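Oxidized polyvinyl alcohol hydrolase (Pseudomonas sp. VM15C, PDB 3WWC) hydrolyses beta-diketones such as 4,6-nonanedione and cleaves oxidized polyvinyl alcohol in the second step of polyvinyl alcohol degradation. Local coordinates at residues Pro128-Arg133 with Gly147-Phe152. The protein carries 1 engineered substitution. Sequence-based numbering, arbitrary orientation.
Sequences PWFEGR and GPDSSF
Asp149, in the first turn of helix 148-160, reaches across to the loop 128-133 and takes the backbone N-H of Phe130 on OD2. The bond is of ordinary length and fairly straight, with Phe130 N to Asp149 OD2 at 2.9 Å and an N-H...O angle of 161°; the donor meets the anti side of the carboxylate, tilted 26° from its plane. The same oxygen lies at the edge of the Trp129 indole, where CE3 is 3.4 Å from Asp149 OD2, and Phe130 CD2, met obliquely, is also 3.4 Å from Asp149 OD2, so OD2 sits between the two rings. The Phe130 ring is placed by a first torsion that sets CG anti to its carbonyl carbon (chi1 -60°), and one face of it receives Pro148. This is a CH-pi contact: Pro148 CG stands 4.0 Å from the Phe130 ring centroid, offset toward the rim. The Asp149-Trp129 side is buried, whereas the Phe130-Pro148 side is partly exposed. Between the backbones, one water donates to Phe130 O and accepts from Ser150 N, tying the centre of an inverse gamma turn to the helix start; another lies within hydrogen-bonding distance of Asp149 OD2 (2.7 Å) and of Pro128 O, though it has more acceptors in reach than protons. Arg48, on strand 46-53, forms a salt bridge with Asp149 OD1, so the two carboxylate oxygens fasten loop and sheet to one helix end. Shortening Asp149 to an alanine would probably leave Phe130 N without this acceptor and Arg48 without its carboxylate mate. In this alpha/beta-hydrolase fold, loop and helix lie against the central sheet: Trp129 packs on helix 178-189 and Pro100 of strand 96-100, and Phe130 on Met46 of strand 46-53.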
loop_
_atom_site.group_PDB
_atom_site.type_symbol
_atom_site.label_atom_id
_atom_site.label_comp_id
_atom_site.label_asym_id
_atom_site.label_seq_id
_atom_site.Cartn_x
_atom_site.Cartn_y
_atom_site.Cartn_z
ATOM N N PRO A 128 12.483 -3.588 -1.336
ATOM C CA PRO A 128 11.474 -4.369 -0.619
ATOM C C PRO A 128 10.312 -4.896 -1.454
ATOM O O PRO A 128 9.863 -6.045 -1.273
ATOM C CB PRO A 128 10.969 -3.411 0.464
ATOM C CG PRO A 128 12.246 -2.573 0.819
ATOM C CD PRO A 128 12.839 -2.343 -0.624
ATOM N N TRP A 129 9.802 -4.046 -2.352
ATOM C CA TRP A 129 8.685 -4.418 -3.210
ATOM C C TRP A 129 8.961 -3.807 -4.575
ATOM O O TRP A 129 9.700 -2.852 -4.699
ATOM C CB TRP A 129 7.349 -3.820 -2.710
ATOM C CG TRP A 129 6.967 -4.181 -1.260
ATOM C CD1 TRP A 129 7.104 -3.376 -0.138
ATOM C CD2 TRP A 129 6.399 -5.412 -0.799
ATOM N NE1 TRP A 129 6.668 -4.046 0.981
ATOM C CE2 TRP A 129 6.226 -5.296 0.611
ATOM C CE3 TRP A 129 6.026 -6.610 -1.430
ATOM C CZ2 TRP A 129 5.685 -6.336 1.390
ATOM C CZ3 TRP A 129 5.500 -7.640 -0.682
ATOM C CH2 TRP A 129 5.326 -7.504 0.734
ATOM N N PHE A 130 8.300 -4.351 -5.606
ATOM C CA PHE A 130 8.431 -3.781 -6.950
ATOM C C PHE A 130 7.357 -2.678 -6.981
ATOM O O PHE A 130 6.263 -2.835 -7.526
ATOM C CB PHE A 130 8.163 -4.907 -7.969
ATOM C CG PHE A 130 9.141 -6.090 -7.844
ATOM C CD1 PHE A 130 10.493 -5.881 -8.067
ATOM C CD2 PHE A 130 8.708 -7.369 -7.468
ATOM C CE1 PHE A 130 11.397 -6.953 -7.895
ATOM C CE2 PHE A 130 9.594 -8.413 -7.309
ATOM C CZ PHE A 130 10.954 -8.209 -7.520
ATOM N N GLU A 131 7.727 -1.548 -6.398
ATOM C CA GLU A 131 6.799 -0.474 -6.150
ATOM C C GLU A 131 7.024 0.858 -6.837
ATOM O O GLU A 131 6.222 1.778 -6.643
ATOM C CB GLU A 131 6.620 -0.262 -4.605
ATOM C CG GLU A 131 7.870 -0.336 -3.628
ATOM C CD GLU A 131 8.693 0.938 -3.501
ATOM O OE1 GLU A 131 9.058 1.554 -4.530
ATOM O OE2 GLU A 131 9.026 1.310 -2.342
ATOM N N GLY A 132 8.057 0.967 -7.665
ATOM C CA GLY A 132 8.249 2.234 -8.359
ATOM C C GLY A 132 9.395 2.076 -9.355
ATOM O O GLY A 132 10.378 1.399 -9.057
ATOM N N ARG A 133 9.288 2.739 -10.488
ATOM C CA ARG A 133 10.374 2.643 -11.469
ATOM C C ARG A 133 11.557 3.458 -11.004
ATOM O O ARG A 133 11.397 4.478 -10.336
ATOM C CB ARG A 133 9.865 3.115 -12.841
ATOM C CG ARG A 133 9.506 4.604 -12.911
ATOM C CD ARG A 133 8.987 4.921 -14.304
ATOM N NE ARG A 133 8.341 6.216 -14.442
ATOM C CZ ARG A 133 8.949 7.293 -14.942
ATOM N NH1 ARG A 133 10.223 7.210 -15.323
ATOM N NH2 ARG A 133 8.266 8.424 -15.112
ATOM N N GLY A 147 4.448 -4.769 -12.956
ATOM C CA GLY A 147 5.525 -5.414 -12.196
ATOM C C GLY A 147 5.087 -6.713 -11.540
ATOM O O GLY A 147 3.903 -6.931 -11.338
ATOM N N PRO A 148 6.035 -7.533 -11.085
ATOM C CA PRO A 148 5.685 -8.822 -10.501
ATOM C C PRO A 148 5.070 -8.886 -9.125
ATOM O O PRO A 148 4.531 -9.914 -8.788
ATOM C CB PRO A 148 6.981 -9.648 -10.623
ATOM C CG PRO A 148 8.076 -8.637 -10.792
ATOM C CD PRO A 148 7.482 -7.345 -11.298
ATOM N N ASP A 149 5.140 -7.814 -8.332
ATOM C CA ASP A 149 4.465 -7.895 -7.064
ATOM C C ASP A 149 2.971 -7.621 -7.264
ATOM O O ASP A 149 2.142 -8.352 -6.705
ATOM C CB ASP A 149 5.050 -6.864 -6.055
ATOM C CG ASP A 149 6.129 -7.470 -5.187
ATOM O OD1 ASP A 149 6.134 -8.704 -4.991
ATOM O OD2 ASP A 149 6.979 -6.722 -4.663
ATOM N N SER A 150 2.630 -6.570 -8.024
ATOM C CA SER A 150 1.225 -6.266 -8.255
ATOM C C SER A 150 0.503 -7.484 -8.829
ATOM O O SER A 150 -0.613 -7.819 -8.392
ATOM C CB SER A 150 1.119 -5.032 -9.173
ATOM O OG SER A 150 -0.237 -4.718 -9.479
ATOM N N SER A 151 1.113 -8.149 -9.819
ATOM C CA SER A 151 0.444 -9.336 -10.391
ATOM C C SER A 151 0.443 -10.535 -9.447
ATOM O O SER A 151 -0.528 -11.297 -9.402
ATOM C CB SER A 151 1.073 -9.711 -11.739
ATOM O OG SER A 151 2.465 -9.958 -11.622
ATOM N N PHE A 152 1.486 -10.691 -8.642
ATOM C CA PHE A 152 1.524 -11.799 -7.709
ATOM C C PHE A 152 0.400 -11.651 -6.721
ATOM O O PHE A 152 -0.260 -12.617 -6.399
ATOM C CB PHE A 152 2.874 -11.751 -6.956
ATOM C CG PHE A 152 2.892 -12.488 -5.648
ATOM C CD1 PHE A 152 2.379 -13.784 -5.509
ATOM C CD2 PHE A 152 3.459 -11.872 -4.528
ATOM C CE1 PHE A 152 2.433 -14.441 -4.271
ATOM C CE2 PHE A 152 3.512 -12.547 -3.290
ATOM C CZ PHE A 152 2.997 -13.837 -3.166
HETATM O O HOH W 1 8.871 -7.868 -3.080
HETATM O O HOH W 2 4.813 -4.799 -8.876
#